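Local coordinates for succinate-semialdehyde dehydrogenase (NAD(P)(+)) (Marinobacter aquaeolei, PDB 3RH9), which probably oxidises succinate semialdehyde to succinate with NAD(P)+ as electron acceptor, at residues C96-K101 against S184-T189; V227-F232 against V250-L255; V298-A303 against L398-E403. All blocks are in the same frame, centred on the assembly; numbering follows the deposited sequence.

Contact 1: residues C96-K101 against S184-T189; sequences CMEHGK and SETPLT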
loop_
_atom_site.group_PDB
_atom_site.type_symbol
_atom_site.label_atom_id
_atom_site.label_comp_id
_atom_site.label_asym_id
_atom_site.label_seq_id
_atom_site.Cartn_x
_atom_site.Cartn_y
_atom_site.Cartn_z
ATOM N N CYS A 96 3.553 -19.199 27.061
ATOM C CA CYS A 96 3.855 -18.688 28.380
ATOM C C CYS A 96 5.343 -18.777 28.696
ATOM O O CYS A 96 5.959 -17.815 29.181
ATOM C CB CYS A 96 3.075 -19.482 29.418
ATOM S SG CYS A 96 3.447 -19.007 31.096
HETATM N N MSE A 97 5.927 -19.937 28.426
HETATM C CA MSE A 97 7.284 -20.177 28.873
HETATM C C MSE A 97 8.324 -19.392 28.102
HETATM O O MSE A 97 9.348 -19.015 28.669
HETATM C CB MSE A 97 7.609 -21.661 28.858
HETATM C CG MSE A 97 7.034 -22.382 30.062
HETATM SE SE MSE A 97 6.951 -24.313 29.812
HETATM C CE MSE A 97 6.242 -24.816 31.582
ATOM N N GLU A 98 8.072 -19.135 26.822
ATOM C CA GLU A 98 9.071 -18.449 26.005
ATOM C C GLU A 98 8.895 -16.926 25.997
ATOM O O GLU A 98 9.861 -16.187 25.845
ATOM C CB GLU A 98 9.106 -19.015 24.580
ATOM C CG GLU A 98 7.868 -18.732 23.776
ATOM C CD GLU A 98 7.946 -19.315 22.370
ATOM O OE1 GLU A 98 9.035 -19.807 21.982
ATOM O OE2 GLU A 98 6.921 -19.282 21.653
ATOM N N HIS A 99 7.662 -16.479 26.175
ATOM C CA HIS A 99 7.340 -15.054 26.224
ATOM C C HIS A 99 7.377 -14.488 27.641
ATOM O O HIS A 99 7.971 -13.450 27.872
ATOM C CB HIS A 99 5.958 -14.819 25.620
ATOM C CG HIS A 99 5.521 -13.388 25.624
ATOM N ND1 HIS A 99 4.722 -12.858 26.613
ATOM C CD2 HIS A 99 5.740 -12.385 24.739
ATOM C CE1 HIS A 99 4.479 -11.588 26.345
ATOM N NE2 HIS A 99 5.082 -11.276 25.212
ATOM N N GLY A 100 6.743 -15.174 28.585
ATOM C CA GLY A 100 6.706 -14.720 29.959
ATOM C C GLY A 100 5.276 -14.455 30.384
ATOM O O GLY A 100 4.925 -14.574 31.553
ATOM N N LYS A 101 4.454 -14.085 29.416
ATOM C CA LYS A 101 3.021 -13.901 29.610
ATOM C C LYS A 101 2.406 -15.043 30.442
ATOM O O LYS A 101 2.781 -16.204 30.290
ATOM C CB LYS A 101 2.372 -13.853 28.227
ATOM C CG LYS A 101 1.047 -13.141 28.144
ATOM C CD LYS A 101 0.509 -13.215 26.710
ATOM C CE LYS A 101 1.613 -12.881 25.706
ATOM N NZ LYS A 101 1.109 -12.444 24.378
ATOM N N SER A 184 13.240 -14.881 17.026
ATOM C CA SER A 184 14.038 -15.925 17.667
ATOM C C SER A 184 13.788 -16.024 19.176
ATOM O O SER A 184 14.197 -16.993 19.807
ATOM C CB SER A 184 15.524 -15.729 17.403
ATOM O OG SER A 184 15.795 -15.802 16.023
ATOM N N GLU A 185 13.129 -15.020 19.750
ATOM C CA GLU A 185 12.736 -15.048 21.157
ATOM C C GLU A 185 11.529 -15.954 21.380
ATOM O O GLU A 185 11.303 -16.441 22.491
ATOM C CB GLU A 185 12.397 -13.639 21.664
ATOM C CG GLU A 185 13.584 -12.670 21.747
ATOM C CD GLU A 185 13.891 -11.951 20.418
ATOM O OE1 GLU A 185 13.139 -12.145 19.424
ATOM O OE2 GLU A 185 14.887 -11.182 20.382
ATOM N N THR A 186 10.741 -16.162 20.325
ATOM C CA THR A 186 9.516 -16.954 20.441
ATOM C C THR A 186 9.226 -17.844 19.236
ATOM O O THR A 186 8.179 -17.717 18.610
ATOM C CB THR A 186 8.297 -16.052 20.711
ATOM O OG1 THR A 186 8.341 -14.925 19.824
ATOM C CG2 THR A 186 8.295 -15.569 22.165
ATOM N N PRO A 187 10.143 -18.771 18.926
ATOM C CA PRO A 187 9.963 -19.669 17.787
ATOM C C PRO A 187 9.082 -20.873 18.130
ATOM O O PRO A 187 8.513 -21.489 17.236
ATOM C CB PRO A 187 11.379 -20.160 17.508
ATOM C CG PRO A 187 12.238 -19.647 18.626
ATOM C CD PRO A 187 11.363 -19.097 19.674
ATOM N N LEU A 188 8.970 -21.207 19.408
ATOM C CA LEU A 188 8.355 -22.472 19.791
ATOM C C LEU A 188 6.846 -22.460 19.612
ATOM O O LEU A 188 6.228 -23.500 19.366
ATOM C CB LEU A 188 8.715 -22.854 21.232
ATOM C CG LEU A 188 10.192 -22.723 21.618
ATOM C CD1 LEU A 188 10.338 -22.871 23.118
ATOM C CD2 LEU A 188 11.074 -23.712 20.850
ATOM N N THR A 189 6.243 -21.289 19.752
ATOM C CA THR A 189 4.812 -21.203 19.576
ATOM C C THR A 189 4.589 -21.466 18.105
ATOM O O THR A 189 3.625 -22.118 17.717
ATOM C CB THR A 189 4.260 -19.836 20.006
ATOM O OG1 THR A 189 4.385 -19.718 21.421
ATOM C CG2 THR A 189 2.800 -19.708 19.668
#

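Contact 2: residues V227-F232 against V250-L255; sequences VPMLSF and VKKLAL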
loop_
_atom_site.group_PDB
_atom_site.type_symbol
_atom_site.label_atom_id
_atom_site.label_comp_id
_atom_site.label_asym_id
_atom_site.label_seq_id
_atom_site.Cartn_x
_atom_site.Cartn_y
_atom_site.Cartn_z
ATOM N N VAL A 227 8.938 -13.687 -4.301
ATOM C CA VAL A 227 8.239 -13.163 -3.136
ATOM C C VAL A 227 7.771 -11.737 -3.387
ATOM O O VAL A 227 8.410 -10.793 -2.963
ATOM C CB VAL A 227 9.088 -13.233 -1.868
ATOM C CG1 VAL A 227 8.280 -12.792 -0.683
ATOM C CG2 VAL A 227 9.552 -14.636 -1.655
ATOM N N PRO A 228 6.645 -11.584 -4.089
ATOM C CA PRO A 228 6.135 -10.278 -4.505
ATOM C C PRO A 228 5.672 -9.423 -3.337
ATOM O O PRO A 228 5.615 -8.210 -3.460
ATOM C CB PRO A 228 4.930 -10.637 -5.367
ATOM C CG PRO A 228 5.105 -12.061 -5.707
ATOM C CD PRO A 228 5.792 -12.676 -4.566
HETATM N N MSE A 229 5.328 -10.052 -2.224
HETATM C CA MSE A 229 4.808 -9.311 -1.098
HETATM C C MSE A 229 5.371 -9.742 0.245
HETATM O O MSE A 229 5.527 -10.927 0.516
HETATM C CB MSE A 229 3.291 -9.398 -1.056
HETATM C CG MSE A 229 2.728 -9.108 0.307
HETATM SE SE MSE A 229 0.904 -8.468 0.187
HETATM C CE MSE A 229 0.746 -7.666 1.969
ATOM N N LEU A 230 5.642 -8.752 1.088
ATOM C CA LEU A 230 6.074 -8.983 2.446
ATOM C C LEU A 230 5.070 -8.408 3.435
ATOM O O LEU A 230 4.663 -7.253 3.311
ATOM C CB LEU A 230 7.427 -8.330 2.668
ATOM C CG LEU A 230 8.639 -9.233 2.472
ATOM C CD1 LEU A 230 8.816 -9.570 1.013
ATOM C CD2 LEU A 230 9.859 -8.535 3.016
ATOM N N SER A 231 4.664 -9.215 4.412
ATOM C CA SER A 231 3.846 -8.714 5.508
ATOM C C SER A 231 4.650 -8.772 6.808
ATOM O O SER A 231 4.908 -9.851 7.339
ATOM C CB SER A 231 2.529 -9.489 5.629
ATOM O OG SER A 231 1.684 -8.915 6.618
ATOM N N PHE A 232 5.043 -7.597 7.300
ATOM C CA PHE A 232 5.941 -7.480 8.449
ATOM C C PHE A 232 5.341 -6.692 9.629
ATOM O O PHE A 232 4.905 -5.546 9.483
ATOM C CB PHE A 232 7.277 -6.847 8.017
ATOM C CG PHE A 232 8.134 -6.375 9.167
ATOM C CD1 PHE A 232 7.925 -5.118 9.750
ATOM C CD2 PHE A 232 9.149 -7.183 9.672
ATOM C CE1 PHE A 232 8.711 -4.687 10.821
ATOM C CE2 PHE A 232 9.942 -6.751 10.743
ATOM C CZ PHE A 232 9.720 -5.503 11.312
ATOM N N VAL A 250 10.069 -2.852 -6.103
ATOM C CA VAL A 250 8.825 -2.186 -5.746
ATOM C C VAL A 250 7.878 -3.207 -5.107
ATOM O O VAL A 250 6.747 -3.358 -5.518
ATOM C CB VAL A 250 8.155 -1.544 -6.979
ATOM C CG1 VAL A 250 7.088 -0.569 -6.556
ATOM C CG2 VAL A 250 9.175 -0.845 -7.831
ATOM N N LYS A 251 8.354 -3.923 -4.099
ATOM C CA LYS A 251 7.551 -4.970 -3.512
ATOM C C LYS A 251 6.328 -4.400 -2.810
ATOM O O LYS A 251 6.368 -3.333 -2.209
ATOM C CB LYS A 251 8.376 -5.800 -2.538
ATOM C CG LYS A 251 9.153 -6.950 -3.162
ATOM C CD LYS A 251 9.362 -8.055 -2.136
ATOM C CE LYS A 251 10.766 -8.647 -2.178
ATOM N NZ LYS A 251 10.914 -9.736 -3.125
ATOM N N LYS A 252 5.231 -5.125 -2.887
ATOM C CA LYS A 252 4.069 -4.809 -2.082
ATOM C C LYS A 252 4.360 -5.117 -0.607
ATOM O O LYS A 252 4.769 -6.219 -0.267
ATOM C CB LYS A 252 2.864 -5.603 -2.590
ATOM C CG LYS A 252 1.627 -5.428 -1.759
ATOM C CD LYS A 252 0.373 -5.783 -2.557
ATOM C CE LYS A 252 -0.849 -5.473 -1.741
ATOM N NZ LYS A 252 -2.076 -5.807 -2.472
ATOM N N LEU A 253 4.176 -4.133 0.268
ATOM C CA LEU A 253 4.408 -4.336 1.708
ATOM C C LEU A 253 3.184 -4.037 2.573
ATOM O O LEU A 253 2.459 -3.084 2.331
ATOM C CB LEU A 253 5.572 -3.473 2.197
ATOM C CG LEU A 253 6.885 -3.508 1.413
ATOM C CD1 LEU A 253 7.823 -2.367 1.865
ATOM C CD2 LEU A 253 7.551 -4.866 1.556
ATOM N N ALA A 254 2.948 -4.876 3.571
ATOM C CA ALA A 254 2.046 -4.517 4.663
ATOM C C ALA A 254 2.907 -4.356 5.896
ATOM O O ALA A 254 3.696 -5.241 6.226
ATOM C CB ALA A 254 0.980 -5.579 4.894
ATOM N N LEU A 255 2.759 -3.219 6.571
ATOM C CA LEU A 255 3.644 -2.867 7.679
ATOM C C LEU A 255 2.857 -2.452 8.904
ATOM O O LEU A 255 2.088 -1.479 8.884
ATOM C CB LEU A 255 4.596 -1.741 7.282
ATOM C CG LEU A 255 5.586 -1.985 6.147
ATOM C CD1 LEU A 255 6.480 -0.770 5.960
ATOM C CD2 LEU A 255 6.398 -3.218 6.429
#

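Contact 3: residues V298-A303 against L398-E403; sequences VHEKVA and LFRTEE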
loop_
_atom_site.group_PDB
_atom_site.type_symbol
_atom_site.label_atom_id
_atom_site.label_comp_id
_atom_site.label_asym_id
_atom_site.label_seq_id
_atom_site.Cartn_x
_atom_site.Cartn_y
_atom_site.Cartn_z
ATOM N N VAL A 298 -4.745 12.954 31.388
ATOM C CA VAL A 298 -5.867 13.133 32.290
ATOM C C VAL A 298 -6.174 14.607 32.565
ATOM O O VAL A 298 -5.277 15.429 32.773
ATOM C CB VAL A 298 -5.659 12.384 33.600
ATOM C CG1 VAL A 298 -6.859 12.587 34.503
ATOM C CG2 VAL A 298 -5.459 10.914 33.312
ATOM N N HIS A 299 -7.458 14.927 32.554
ATOM C CA HIS A 299 -7.892 16.278 32.812
ATOM C C HIS A 299 -7.598 16.701 34.257
ATOM O O HIS A 299 -7.821 15.947 35.203
ATOM C CB HIS A 299 -9.376 16.416 32.514
ATOM C CG HIS A 299 -9.821 17.831 32.387
ATOM N ND1 HIS A 299 -10.238 18.576 33.465
ATOM C CD2 HIS A 299 -9.889 18.648 31.311
ATOM C CE1 HIS A 299 -10.562 19.790 33.057
ATOM N NE2 HIS A 299 -10.360 19.860 31.755
ATOM N N GLU A 300 -7.106 17.923 34.418
ATOM C CA GLU A 300 -6.670 18.392 35.725
ATOM C C GLU A 300 -7.714 18.207 36.825
ATOM O O GLU A 300 -7.368 17.953 37.969
ATOM C CB GLU A 300 -6.206 19.852 35.642
ATOM C CG GLU A 300 -4.988 20.013 34.747
ATOM C CD GLU A 300 -4.395 21.414 34.739
ATOM O OE1 GLU A 300 -4.985 22.329 35.358
ATOM O OE2 GLU A 300 -3.325 21.589 34.101
ATOM N N LYS A 301 -8.993 18.319 36.482
ATOM C CA LYS A 301 -10.044 18.276 37.502
ATOM C C LYS A 301 -10.227 16.883 38.079
ATOM O O LYS A 301 -10.812 16.736 39.146
ATOM C CB LYS A 301 -11.375 18.819 36.965
ATOM C CG LYS A 301 -11.311 20.279 36.534
ATOM C CD LYS A 301 -12.710 20.871 36.335
ATOM C CE LYS A 301 -12.675 22.406 36.248
ATOM N NZ LYS A 301 -12.256 22.881 34.898
ATOM N N VAL A 302 -9.705 15.873 37.389
ATOM C CA VAL A 302 -9.902 14.481 37.796
ATOM C C VAL A 302 -8.592 13.693 37.926
ATOM O O VAL A 302 -8.591 12.489 38.198
ATOM C CB VAL A 302 -10.877 13.758 36.836
ATOM C CG1 VAL A 302 -12.283 14.363 36.953
ATOM C CG2 VAL A 302 -10.368 13.852 35.391
ATOM N N ALA A 303 -7.474 14.389 37.756
ATOM C CA ALA A 303 -6.153 13.757 37.833
ATOM C C ALA A 303 -5.896 13.030 39.153
ATOM O O ALA A 303 -5.517 11.860 39.150
ATOM C CB ALA A 303 -5.050 14.786 37.569
ATOM N N LEU A 398 -0.974 15.854 32.364
ATOM C CA LEU A 398 -2.215 16.593 32.572
ATOM C C LEU A 398 -2.628 17.356 31.328
ATOM O O LEU A 398 -1.806 17.599 30.452
ATOM C CB LEU A 398 -2.092 17.550 33.757
ATOM C CG LEU A 398 -1.736 16.908 35.097
ATOM C CD1 LEU A 398 -1.790 17.954 36.191
ATOM C CD2 LEU A 398 -2.659 15.740 35.406
ATOM N N PHE A 399 -3.909 17.718 31.250
ATOM C CA PHE A 399 -4.393 18.629 30.208
ATOM C C PHE A 399 -5.705 19.332 30.595
ATOM O O PHE A 399 -6.420 18.897 31.507
ATOM C CB PHE A 399 -4.556 17.887 28.876
ATOM C CG PHE A 399 -5.808 17.063 28.791
ATOM C CD1 PHE A 399 -5.851 15.790 29.327
ATOM C CD2 PHE A 399 -6.941 17.562 28.171
ATOM C CE1 PHE A 399 -7.005 15.037 29.248
ATOM C CE2 PHE A 399 -8.089 16.813 28.090
ATOM C CZ PHE A 399 -8.128 15.552 28.634
ATOM N N ARG A 400 -6.023 20.414 29.887
ATOM C CA ARG A 400 -7.297 21.118 30.080
ATOM C C ARG A 400 -8.264 20.975 28.887
ATOM O O ARG A 400 -9.328 20.373 29.010
ATOM C CB ARG A 400 -7.070 22.611 30.363
ATOM C CG ARG A 400 -5.927 22.941 31.298
ATOM C CD ARG A 400 -6.394 23.103 32.718
ATOM N NE ARG A 400 -7.404 24.152 32.851
ATOM C CZ ARG A 400 -8.148 24.326 33.940
ATOM N NH1 ARG A 400 -7.985 23.526 34.984
ATOM N NH2 ARG A 400 -9.058 25.289 33.985
ATOM N N THR A 401 -7.890 21.534 27.738
ATOM C CA THR A 401 -8.823 21.654 26.617
ATOM C C THR A 401 -8.847 20.478 25.643
ATOM O O THR A 401 -7.876 19.744 25.503
ATOM C CB THR A 401 -8.542 22.909 25.784
ATOM O OG1 THR A 401 -7.405 22.673 24.942
ATOM C CG2 THR A 401 -8.274 24.085 26.683
ATOM N N GLU A 402 -9.971 20.332 24.950
ATOM C CA GLU A 402 -10.115 19.327 23.903
ATOM C C GLU A 402 -9.041 19.490 22.830
ATOM O O GLU A 402 -8.337 18.542 22.506
ATOM C CB GLU A 402 -11.505 19.407 23.265
ATOM C CG GLU A 402 -11.685 18.516 22.046
ATOM C CD GLU A 402 -13.087 18.595 21.455
ATOM O OE1 GLU A 402 -14.050 18.763 22.234
ATOM O OE2 GLU A 402 -13.229 18.478 20.212
ATOM N N GLU A 403 -8.920 20.694 22.282
ATOM C CA GLU A 403 -7.981 20.930 21.196
ATOM C C GLU A 403 -6.541 20.677 21.631
ATOM O O GLU A 403 -5.765 20.075 20.898
ATOM C CB GLU A 403 -8.148 22.335 20.605
ATOM C CG GLU A 403 -8.574 23.388 21.627
ATOM C CD GLU A 403 -10.063 23.296 21.984
ATOM O OE1 GLU A 403 -10.881 23.023 21.065
ATOM O OE2 GLU A 403 -10.412 23.501 23.175
#

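Contact 1: residues C96-K101 against S184-T189
The side chain of E98 overlaps T186, crossing it at about a right angle so that E98 CG lies 3.6 Å from T186 CG2. CG of E98 stands between its own backbone N and carbonyl carbon (chi1 68°), and beyond it the chain is extended, which carries the carboxylate straight past the threonine methyl to the amides that follow. E98 OE1 takes the N-H of L188 at 2.9 Å on its syn lone pair, the one facing E98 OE2, while the CB and CG of L188 lie alongside the same oxygen. E98 OE2 accepts twice from T189: its backbone N arrives on the syn side at 2.8 Å and its OG1 on the anti side at 2.6 Å, both from the same face of the carboxylate and both somewhat out of its plane. Three bonds therefore grip the two oxygens and fix the rotation of the group. Segment 184-189 follows strand 178-181 of the Rossmann-type coenzyme-binding domain and leads into helix 188-197, making this the turn of a beta-to-alpha connection; the partner is the end of helix 88-99. Amides near the start of a helix would be expected to favour the charged form of this buried glutamate. Beside it, T186 also packs on W157, and L188 reaches I94 and strand 39-44. T189 leans on I91 and L95 of helix 88-99 itself. Just past E98 the helix gives way at G100, which has positive phi, and the chain turns there: K101 N donates back to H99 ND1 at 3.1 Å, the donor tilted from the imidazole plane. K101 NZ sits above the rim of that ring and forms a salt bridge with E109.

Contact 2: residues V227-F232 against V250-L255
The ring of F232 is met obliquely by the L255 methyl CD2, 4.1 Å from F232 CD1, and also touches V238 and L242 of helix 236-245. Next along the same face of the sheet, L230 CB packs against L253 CD2 at 3.6 Å, and both L253 and L255 rest on I243 of that helix. These are neighbouring parallel strands of a beta-alpha-beta unit (strand 229-233, helix 236-245, strand 252-256) in the Rossmann-type sheet; L255 leads directly into E256, the predicted active-site residue, whose backbone bonds F232. Between the strands the backbone bonds alternate: K252 N to P228 O, L230 N to K252 O, A254 N to L230 O at 2.9 Å, and F232 N to A254 O. The opposite face carries M229, S231, K252 and A254. Selenomethionine M229 is extended from a CG anti to the backbone N (chi1 159°), bringing its SE against K252 CG, the two chains crossing at a slant, and setting its CE 3.6 Å from A254 CB. S231 OG bonds K167 NZ, and K252 NZ turns away to E473 O. Where the strands begin, K251 bends at its last two torsions so that NZ donates a hydrogen bond to V227 O at 2.7 Å, tilted out of the carbonyl plane, its CD lying 3.5 Å from L230 CD1. With an alanine in place of K251, V227 O would probably lose this donor and the L230 methyl its aliphatic neighbour.

Contact 3: residues V298-A303 against L398-E403
H299 and F399 are paired across two parallel strands, 295-299 and 393-399, of the sheet in the family's catalytic domain, and form the tightly packed part of the contact. The edge of the H299 ring points at the face of F399 in a T-shaped pair, planes at 88° and centroids 5.5 Å apart. F399 CG lies between its backbone N and carbonyl carbon (chi1 79°), which folds the ring back under H299, whose CA sits over the same ring. F399 O lies over one face of the imidazole and R400 O at its edge, in plane. The backbone closes the pair: F399 N donates to V298 O, and E300 N to F399 O at 3.1 Å. F266 adds a second edge-to-face contact to F399. On the other face of the strands, the exposed L398 puts CD2 3.4 Å from A303 CB. The solvent side is looser. E300 and R400, both exposed, cross at about a right angle. R400 bends at chi2 and chi3, and its NH1 reaches E300 OE1 in a salt bridge at 3.3 Å, meeting the oxygen from above the carboxylate plane. Nearby, K301 NZ lies 4.1 Å from R400 NH2, like charge beside like.

Overall arrangement
Contacts 1 and 2 belong to the coenzyme-binding part of the chain, contact 3 to the catalytic sheet. Contacts 1 and 2 have centres 26 Å apart and nearest atoms about 11 Å apart; the centre of contact 3 is about 39 Å from that of contact 1 and about 41 Å from that of contact 2. None touches another, and they follow in series along the chain. Contact 2 comes closest to the predicted active site: the side chain of L255 is about 6 Å from that of E256, the next residue on its strand. Contacts 1 and 3 lie away from it, the first buried between helix ends, the second partly solvent-facing.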